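Local coordinates for protein VIN1 (Oscarella pearsei, PDB 6BFI) that probably binds actin filaments and may play a role in cell-cell adhesion, as an all-helical member of the vinculin/alpha-catenin family, at residues R446-S449 against T450-V453; A505-Q508 against A509-E513; L737-A740 against R741-N745. All coordinates share one frame; numbering follows the deposited sequence.

Contact 1: residues R446-S449 against T450-V453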
ATOM      1  N   ARG A 446      11.711  -6.467  13.115  1.00 50.49           N
ATOM      2  CA  ARG A 446      12.706  -7.525  13.277  1.00 53.88           C
ATOM      3  C   ARG A 446      14.119  -6.965  13.142  1.00 52.54           C
ATOM      4  O   ARG A 446      15.000  -7.238  13.977  1.00 52.40           O
ATOM      5  CB  ARG A 446      12.469  -8.633  12.249  1.00 56.59           C
ATOM      6  CG  ARG A 446      11.132  -9.352  12.374  1.00 60.12           C
ATOM      7  CD  ARG A 446      11.047 -10.503  11.381  1.00 64.55           C
ATOM      8  NE  ARG A 446       9.977 -11.443  11.702  1.00 71.63           N
ATOM      9  CZ  ARG A 446       8.828 -11.525  11.041  1.00 78.83           C
ATOM     10  NH1 ARG A 446       8.592 -10.723  10.011  1.00 81.54           N
ATOM     11  NH2 ARG A 446       7.913 -12.411  11.410  1.00 81.25           N
ATOM     12  N   ASP A 447      14.343  -6.157  12.100  1.00 49.85           N
ATOM     13  CA  ASP A 447      15.679  -5.636  11.830  1.00 55.88           C
ATOM     14  C   ASP A 447      16.212  -4.828  13.008  1.00 53.16           C
ATOM     15  O   ASP A 447      17.341  -5.047  13.460  1.00 52.08           O
ATOM     16  CB  ASP A 447      15.662  -4.792  10.556  1.00 60.49           C
ATOM     17  CG  ASP A 447      17.035  -4.262  10.194  1.00 63.54           C
ATOM     18  OD1 ASP A 447      17.877  -5.062   9.731  1.00 63.22           O
ATOM     19  OD2 ASP A 447      17.270  -3.048  10.368  1.00 66.67           O
ATOM     20  N   ILE A 448      15.411  -3.892  13.526  1.00 51.81           N
ATOM     21  CA  ILE A 448      15.864  -3.104  14.669  1.00 53.46           C
ATOM     22  C   ILE A 448      15.935  -3.967  15.922  1.00 54.69           C
ATOM     23  O   ILE A 448      16.719  -3.684  16.836  1.00 60.14           O
ATOM     24  CB  ILE A 448      14.965  -1.870  14.877  1.00 56.83           C
ATOM     25  CG1 ILE A 448      15.554  -0.950  15.950  1.00 57.25           C
ATOM     26  CG2 ILE A 448      13.554  -2.284  15.263  1.00 59.78           C
ATOM     27  CD1 ILE A 448      17.011  -0.584  15.717  1.00 58.08           C
ATOM     28  N   SER A 449      15.143  -5.039  15.983  1.00 52.46           N
ATOM     29  CA  SER A 449      15.225  -5.946  17.121  1.00 48.65           C
ATOM     30  C   SER A 449      16.570  -6.659  17.170  1.00 51.89           C
ATOM     31  O   SER A 449      17.026  -7.047  18.253  1.00 52.07           O
ATOM     32  CB  SER A 449      14.085  -6.962  17.072  1.00 51.30           C
ATOM     33  OG  SER A 449      12.824  -6.321  17.171  1.00 59.29           O
ATOM     34  N   THR A 450      17.226  -6.840  16.016  1.00 48.79           N
ATOM     35  CA  THR A 450      18.546  -7.472  16.038  1.00 48.87           C
ATOM     36  C   THR A 450      19.577  -6.663  16.826  1.00 51.89           C
ATOM     37  O   THR A 450      20.596  -7.225  17.244  1.00 48.59           O
ATOM     38  CB  THR A 450      19.072  -7.697  14.618  1.00 55.89           C
ATOM     39  OG1 THR A 450      19.408  -6.438  14.018  1.00 57.39           O
ATOM     40  CG2 THR A 450      18.032  -8.409  13.765  1.00 58.30           C
ATOM     41  N   ALA A 451      19.342  -5.371  17.047  1.00 48.78           N
ATOM     42  CA  ALA A 451      20.319  -4.505  17.694  1.00 47.53           C
ATOM     43  C   ALA A 451      20.039  -4.268  19.172  1.00 52.96           C
ATOM     44  O   ALA A 451      20.842  -3.611  19.842  1.00 51.26           O
ATOM     45  CB  ALA A 451      20.391  -3.159  16.967  1.00 42.24           C
ATOM     46  N   VAL A 452      18.932  -4.788  19.701  1.00 55.88           N
ATOM     47  CA  VAL A 452      18.549  -4.488  21.076  1.00 51.61           C
ATOM     48  C   VAL A 452      19.411  -5.265  22.067  1.00 51.88           C
ATOM     49  O   VAL A 452      19.957  -4.696  23.018  1.00 47.98           O
ATOM     50  CB  VAL A 452      17.048  -4.770  21.278  1.00 47.30           C
ATOM     51  CG1 VAL A 452      16.700  -4.800  22.755  1.00 43.65           C
ATOM     52  CG2 VAL A 452      16.220  -3.720  20.554  1.00 47.48           C
ATOM     53  N   VAL A 453      19.543  -6.580  21.862  1.00 54.41           N
ATOM     54  CA  VAL A 453      20.342  -7.389  22.790  1.00 53.82           C
ATOM     55  C   VAL A 453      21.808  -6.994  22.781  1.00 58.50           C
ATOM     56  O   VAL A 453      22.409  -6.920  23.865  1.00 60.26           O
ATOM     57  CB  VAL A 453      20.115  -8.886  22.510  1.00 51.62           C
ATOM     58  CG1 VAL A 453      21.055  -9.731  23.355  1.00 50.34           C
ATOM     59  CG2 VAL A 453      18.662  -9.263  22.789  1.00 47.91           C
TER
HETATM   60  O   HOH W   1      18.696  -8.403  19.631  1.00 38.15           O
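Arg446 turns its carbonyl toward the backbone N of Thr450, opening the joint at which helix 432-449 gives way to helix 452-460 in this vinculin-family bundle. This i to i+4 bond is weak, its N-H bent to 133°. The guanidinium leads away from the joint and pairs through NH2 with Asp419 in a salt bridge.

Asp447 offers the carbonyl O that takes the joint's side-chain bond, from the hydroxyl of Thr450. This O is gripped twice: OG1 of Thr450 donates to Asp447 O over 2.6 Å, in the carbonyl plane, whereas the backbone N of Thr450 reaches the same O from well above that plane. The hydroxyl gets there because OG1 of Thr450 stands between its own backbone N and carbonyl carbon (chi1 70°). The same rotation sets CG2 of Thr450 beside its backbone N, 3.3 Å from Arg446 O. The carboxylate of Asp447 is engaged elsewhere, its OD2 bonding Tyr233 OH.

Ile448 carries on the i to i+3 pattern characteristic of 3-10 turns, its O accepting from Ala451 N at 3.1 Å with an N-H angle of 157°. Beyond this bond the side chains barely meet, CD1 of Ile448 lying 4.4 Å from CB of Ala451; both residues also touch Tyr233 on helix 224-249.

Ser449 closes the series. It is buried, and its OG bonds back to Leu445 O and across to Thr414 OG1, while Val452 packs against Phe410 and Trp479. Val452 N donates almost straight to Ser449 O, at 3.3 Å. A water completes the hand-over to the next helix: it donates to Ser449 O at 2.6 Å and accepts from Val453 N at 3.0 Å.

Contact 2: residues A505-Q508 against A509-E513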
ATOM      1  N   ALA A 505     -14.443  -9.838  27.672  1.00 67.00           N
ATOM      2  CA  ALA A 505     -14.526 -11.145  28.319  1.00 67.18           C
ATOM      3  C   ALA A 505     -13.273 -11.436  29.137  1.00 66.05           C
ATOM      4  O   ALA A 505     -13.359 -11.832  30.307  1.00 68.56           O
ATOM      5  CB  ALA A 505     -14.753 -12.234  27.271  1.00 63.44           C
ATOM      6  N   ARG A 506     -12.094 -11.244  28.535  1.00 62.83           N
ATOM      7  CA  ARG A 506     -10.846 -11.502  29.247  1.00 66.01           C
ATOM      8  C   ARG A 506     -10.718 -10.610  30.477  1.00 65.49           C
ATOM      9  O   ARG A 506     -10.289 -11.069  31.543  1.00 65.89           O
ATOM     10  CB  ARG A 506      -9.656 -11.305  28.308  1.00 67.65           C
ATOM     11  CG  ARG A 506      -9.526 -12.391  27.249  1.00 75.64           C
ATOM     12  CD  ARG A 506      -8.627 -11.966  26.096  1.00 79.42           C
ATOM     13  NE  ARG A 506      -7.367 -12.703  26.061  1.00 82.05           N
ATOM     14  CZ  ARG A 506      -6.172 -12.155  26.259  1.00 84.64           C
ATOM     15  NH1 ARG A 506      -6.067 -10.853  26.499  1.00 81.80           N
ATOM     16  NH2 ARG A 506      -5.080 -12.905  26.207  1.00 88.32           N
ATOM     17  N   ILE A 507     -11.097  -9.337  30.351  1.00 62.66           N
ATOM     18  CA  ILE A 507     -11.056  -8.435  31.498  1.00 63.48           C
ATOM     19  C   ILE A 507     -12.053  -8.879  32.562  1.00 70.74           C
ATOM     20  O   ILE A 507     -11.783  -8.767  33.762  1.00 72.49           O
ATOM     21  CB  ILE A 507     -11.302  -6.983  31.047  1.00 70.74           C
ATOM     22  CG1 ILE A 507     -10.055  -6.425  30.357  1.00 66.37           C
ATOM     23  CG2 ILE A 507     -11.678  -6.101  32.227  1.00 73.80           C
ATOM     24  CD1 ILE A 507     -10.254  -5.053  29.757  1.00 58.79           C
ATOM     25  N   GLN A 508     -13.211  -9.402  32.147  1.00 74.73           N
ATOM     26  CA  GLN A 508     -14.173  -9.921  33.117  1.00 73.40           C
ATOM     27  C   GLN A 508     -13.587 -11.089  33.900  1.00 70.71           C
ATOM     28  O   GLN A 508     -13.687 -11.139  35.132  1.00 72.95           O
ATOM     29  CB  GLN A 508     -15.463 -10.346  32.415  1.00 77.77           C
ATOM     30  CG  GLN A 508     -16.425  -9.212  32.115  1.00 79.93           C
ATOM     31  CD  GLN A 508     -17.710  -9.701  31.478  1.00 83.42           C
ATOM     32  OE1 GLN A 508     -18.064 -10.875  31.593  1.00 87.74           O
ATOM     33  NE2 GLN A 508     -18.413  -8.804  30.795  1.00 81.90           N
ATOM     34  N   ALA A 509     -12.965 -12.041  33.198  1.00 70.36           N
ATOM     35  CA  ALA A 509     -12.385 -13.197  33.878  1.00 72.69           C
ATOM     36  C   ALA A 509     -11.242 -12.788  34.801  1.00 75.98           C
ATOM     37  O   ALA A 509     -11.143 -13.278  35.933  1.00 81.11           O
ATOM     38  CB  ALA A 509     -11.904 -14.222  32.852  1.00 72.22           C
ATOM     39  N   ASP A 510     -10.369 -11.889  34.338  1.00 72.49           N
ATOM     40  CA  ASP A 510      -9.218 -11.499  35.147  1.00 78.25           C
ATOM     41  C   ASP A 510      -9.635 -10.659  36.349  1.00 75.93           C
ATOM     42  O   ASP A 510      -9.046 -10.777  37.428  1.00 75.54           O
ATOM     43  CB  ASP A 510      -8.200 -10.751  34.288  1.00 78.17           C
ATOM     44  CG  ASP A 510      -7.482 -11.663  33.310  1.00 84.13           C
ATOM     45  OD1 ASP A 510      -7.471 -12.890  33.545  1.00 87.40           O
ATOM     46  OD2 ASP A 510      -6.924 -11.155  32.314  1.00 85.61           O
ATOM     47  N   VAL A 511     -10.646  -9.804  36.182  1.00 75.44           N
ATOM     48  CA  VAL A 511     -11.153  -9.029  37.312  1.00 78.50           C
ATOM     49  C   VAL A 511     -11.848  -9.941  38.315  1.00 85.32           C
ATOM     50  O   VAL A 511     -11.717  -9.759  39.531  1.00 92.26           O
ATOM     51  CB  VAL A 511     -12.084  -7.906  36.818  1.00 79.07           C
ATOM     52  CG1 VAL A 511     -12.903  -7.344  37.974  1.00 80.94           C
ATOM     53  CG2 VAL A 511     -11.272  -6.802  36.162  1.00 76.41           C
ATOM     54  N   LYS A 512     -12.592 -10.938  37.827  1.00 85.35           N
ATOM     55  CA  LYS A 512     -13.182 -11.923  38.729  1.00 89.18           C
ATOM     56  C   LYS A 512     -12.104 -12.645  39.527  1.00 92.20           C
ATOM     57  O   LYS A 512     -12.209 -12.789  40.752  1.00 94.03           O
ATOM     58  CB  LYS A 512     -14.033 -12.922  37.941  1.00 86.95           C
ATOM     59  CG  LYS A 512     -14.020 -14.335  38.514  1.00 91.42           C
ATOM     60  CD  LYS A 512     -15.272 -15.117  38.154  1.00 94.46           C
ATOM     61  CE  LYS A 512     -16.463 -14.659  38.983  1.00 97.35           C
ATOM     62  NZ  LYS A 512     -17.648 -15.543  38.802  1.00100.29           N
ATOM     63  N   GLU A 513     -11.046 -13.095  38.848  1.00 92.20           N
ATOM     64  CA  GLU A 513      -9.969 -13.793  39.543  1.00 94.69           C
ATOM     65  C   GLU A 513      -9.274 -12.876  40.541  1.00 97.61           C
ATOM     66  O   GLU A 513      -8.878 -13.315  41.627  1.00 98.58           O
ATOM     67  CB  GLU A 513      -8.971 -14.353  38.530  1.00 95.25           C
ATOM     68  CG  GLU A 513      -7.888 -15.234  39.133  1.00101.25           C
ATOM     69  CD  GLU A 513      -8.451 -16.366  39.970  1.00105.51           C
ATOM     70  OE1 GLU A 513      -8.008 -16.525  41.127  1.00110.77           O
ATOM     71  OE2 GLU A 513      -9.341 -17.090  39.473  1.00101.71           O
TER
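Ile507 lays its CG2 methyl against CG2 of Val511, 4.0 Å away, one turn further along the alpha-helix 496-519 of this helical-bundle protein. The two side chains cross obliquely. Both are buried against helix 589-615, where Val603 touches the pair, so this i to i+4 ridge is a face the helix turns into the bundle. In Val511, CG2 sits beside the backbone N, with CG1 anti to it (chi1 165°); that brings CG2 of Val511 down to 3.1 Å from Ile507 O.

The backbone beneath is regular. Four successive i to i+4 bonds run from Ala509 N to Ala505 O through to Lys512 N to Gln508 O.

Arg506 and Asp510, also a turn apart, both have neighbours on helix 524-550. NH1 of Arg506 stays 5.9 Å from OD2 of Asp510, too far for a salt bridge, although opposite charges at this spacing may still attract. Asp510 OD2 is instead bonded by Gln537 of helix 524-550. Folded back beside its backbone N (chi1 -71°), the Asp510 carboxyl carbon CG rests 3.4 Å from Arg506 O.

Contact 3: residues L737-A740 against R741-N745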
ATOM      1  N   LEU A 737     -12.690   9.888 -12.311  1.00 85.99           N
ATOM      2  CA  LEU A 737     -11.976  10.443 -11.166  1.00 90.88           C
ATOM      3  C   LEU A 737     -12.829  11.472 -10.438  1.00 97.24           C
ATOM      4  O   LEU A 737     -12.809  11.540  -9.202  1.00105.64           O
ATOM      5  CB  LEU A 737     -10.649  11.054 -11.617  1.00 93.41           C
ATOM      6  CG  LEU A 737      -9.572  11.259 -10.546  1.00 98.33           C
ATOM      7  CD1 LEU A 737      -8.201  11.214 -11.184  1.00100.88           C
ATOM      8  CD2 LEU A 737      -9.755  12.571  -9.791  1.00100.59           C
ATOM      9  N   LYS A 738     -13.591  12.280 -11.181  1.00 99.43           N
ATOM     10  CA  LYS A 738     -14.467  13.254 -10.537  1.00101.58           C
ATOM     11  C   LYS A 738     -15.529  12.564  -9.686  1.00 99.94           C
ATOM     12  O   LYS A 738     -15.693  12.880  -8.500  1.00101.94           O
ATOM     13  CB  LYS A 738     -15.118  14.156 -11.586  1.00104.10           C
ATOM     14  CG  LYS A 738     -14.226  15.289 -12.071  1.00106.17           C
ATOM     15  CD  LYS A 738     -14.977  16.225 -13.007  1.00110.57           C
ATOM     16  CE  LYS A 738     -14.124  17.424 -13.393  1.00111.61           C
ATOM     17  NZ  LYS A 738     -14.843  18.342 -14.318  1.00114.74           N
ATOM     18  N   LEU A 739     -16.252  11.606 -10.273  1.00 96.36           N
ATOM     19  CA  LEU A 739     -17.335  10.951  -9.546  1.00 95.25           C
ATOM     20  C   LEU A 739     -16.806  10.161  -8.354  1.00 91.42           C
ATOM     21  O   LEU A 739     -17.307  10.296  -7.229  1.00 96.69           O
ATOM     22  CB  LEU A 739     -18.124  10.041 -10.487  1.00 98.46           C
ATOM     23  CG  LEU A 739     -19.270   9.260  -9.840  1.00102.50           C
ATOM     24  CD1 LEU A 739     -20.244  10.211  -9.161  1.00107.99           C
ATOM     25  CD2 LEU A 739     -19.982   8.405 -10.873  1.00101.91           C
ATOM     26  N   ALA A 740     -15.790   9.323  -8.582  1.00 88.73           N
ATOM     27  CA  ALA A 740     -15.229   8.536  -7.489  1.00 86.29           C
ATOM     28  C   ALA A 740     -14.634   9.427  -6.407  1.00 87.08           C
ATOM     29  O   ALA A 740     -14.626   9.052  -5.229  1.00 88.87           O
ATOM     30  CB  ALA A 740     -14.180   7.565  -8.026  1.00 79.26           C
ATOM     31  N   ARG A 741     -14.137  10.608  -6.783  1.00 91.03           N
ATOM     32  CA  ARG A 741     -13.695  11.567  -5.776  1.00 95.37           C
ATOM     33  C   ARG A 741     -14.876  12.105  -4.978  1.00 96.38           C
ATOM     34  O   ARG A 741     -14.765  12.325  -3.766  1.00 99.57           O
ATOM     35  CB  ARG A 741     -12.920  12.705  -6.438  1.00102.82           C
ATOM     36  CG  ARG A 741     -12.450  13.777  -5.471  1.00112.68           C
ATOM     37  CD  ARG A 741     -11.260  14.540  -6.025  1.00118.46           C
ATOM     38  NE  ARG A 741     -10.818  15.590  -5.114  1.00125.60           N
ATOM     39  CZ  ARG A 741      -9.653  16.221  -5.212  1.00128.59           C
ATOM     40  NH1 ARG A 741      -8.807  15.903  -6.181  1.00127.87           N
ATOM     41  NH2 ARG A 741      -9.333  17.166  -4.339  1.00131.35           N
ATOM     42  N   GLN A 742     -16.019  12.318  -5.638  1.00 93.54           N
ATOM     43  CA  GLN A 742     -17.224  12.702  -4.909  1.00 93.59           C
ATOM     44  C   GLN A 742     -17.662  11.608  -3.944  1.00 91.48           C
ATOM     45  O   GLN A 742     -18.220  11.904  -2.881  1.00 93.49           O
ATOM     46  CB  GLN A 742     -18.357  13.025  -5.882  1.00 95.83           C
ATOM     47  CG  GLN A 742     -18.085  14.204  -6.798  1.00 97.76           C
ATOM     48  CD  GLN A 742     -19.226  14.460  -7.763  1.00100.59           C
ATOM     49  OE1 GLN A 742     -20.326  13.931  -7.594  1.00102.70           O
ATOM     50  NE2 GLN A 742     -18.970  15.271  -8.782  1.00100.92           N
ATOM     51  N   ILE A 743     -17.427  10.343  -4.297  1.00 86.14           N
ATOM     52  CA  ILE A 743     -17.753   9.248  -3.390  1.00 81.10           C
ATOM     53  C   ILE A 743     -16.788   9.224  -2.211  1.00 83.25           C
ATOM     54  O   ILE A 743     -17.198   9.038  -1.058  1.00 87.68           O
ATOM     55  CB  ILE A 743     -17.754   7.913  -4.155  1.00 73.54           C
ATOM     56  CG1 ILE A 743     -18.958   7.854  -5.096  1.00 75.86           C
ATOM     57  CG2 ILE A 743     -17.753   6.733  -3.192  1.00 70.22           C
ATOM     58  CD1 ILE A 743     -18.707   7.067  -6.355  1.00 73.74           C
ATOM     59  N   ALA A 744     -15.494   9.417  -2.476  1.00 82.43           N
ATOM     60  CA  ALA A 744     -14.513   9.418  -1.397  1.00 81.35           C
ATOM     61  C   ALA A 744     -14.725  10.584  -0.442  1.00 87.88           C
ATOM     62  O   ALA A 744     -14.463  10.458   0.758  1.00 93.96           O
ATOM     63  CB  ALA A 744     -13.097   9.455  -1.973  1.00 76.69           C
ATOM     64  N   ASN A 745     -15.205  11.722  -0.949  1.00 87.88           N
ATOM     65  CA  ASN A 745     -15.360  12.897  -0.097  1.00 91.87           C
ATOM     66  C   ASN A 745     -16.461  12.696   0.937  1.00 93.19           C
ATOM     67  O   ASN A 745     -16.303  13.078   2.102  1.00 94.81           O
ATOM     68  CB  ASN A 745     -15.646  14.129  -0.956  1.00 99.79           C
ATOM     69  CG  ASN A 745     -15.525  15.424  -0.175  1.00107.41           C
ATOM     70  OD1 ASN A 745     -16.496  15.904   0.408  1.00112.50           O
ATOM     71  ND2 ASN A 745     -14.326  15.995  -0.162  1.00107.92           N
TER
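The C-terminal turns of helix 718-745 belong to the last helical part of the chain, the part that binds actin in vertebrate vinculin and probably does so here. They pack here through an i to i+4 apolar ridge, with Leu739 meeting Ile743 one turn on. CG of Leu739 lies 4.2 Å from CD1 of Ile743, and the two side chains cross at a slant. CD1 of Ile743 also comes to 3.6 Å from Leu739 O, so Ile743 packs on the carbonyl that its own backbone N bonds. Both residues also touch Leu691 of helix 690-710.

Gln742, three residues on, crosses Leu739 at about a right angle, its OE1 4.0 Å from CD1 of Leu739. With CG beside the backbone N (chi1 -63°) and the chain extended beyond, Gln742 lays its methylene CG 3.2 Å from Lys738 O. Lys738 O also accepts a hydrogen bond from Gln742 N at 2.9 Å. Arg741 differs: CG swings anti to the N (chi1 178°), the extended chain leads away from the turn, and CB of Arg741 stays close, 3.0 Å from Leu737 O.

Ala740 and Ala744 touch helix 750-760, the first at Leu760 and the second at Leu756 and Leu757; their small side chains are consistent with close approach. Beyond them, Lys753 NZ bonds the carbonyls of Ala744 and Asn745, and its positive charge probably complements the partial negative charge of the helix end. Chemistry divides round the helix: Ala740, Ile743 and Ala744 are buried, while Lys738, Arg741 and Gln742 are exposed, Arg741 still touching Leu760.

All three contacts are local, between residues three or four apart; none touches another, the nearest atoms of contacts 1 and 2 being about 20 Å apart. All are partly buried, with four buried residues in contact 1, three in contact 3 and two in contact 2. Contacts 2 and 3 each lie within a single helix and share one design: uniform i to i+4 bonds and a branched apolar pair facing neighbouring helices. Contact 1 joins two successive helices instead; its bonds are mostly i to i+3, with one weak i to i+4 bond left, helped by a hydroxyl and a water. Contact 2 is the most peripheral; contacts 1 and 3 lie on opposite sides of the chain's centre.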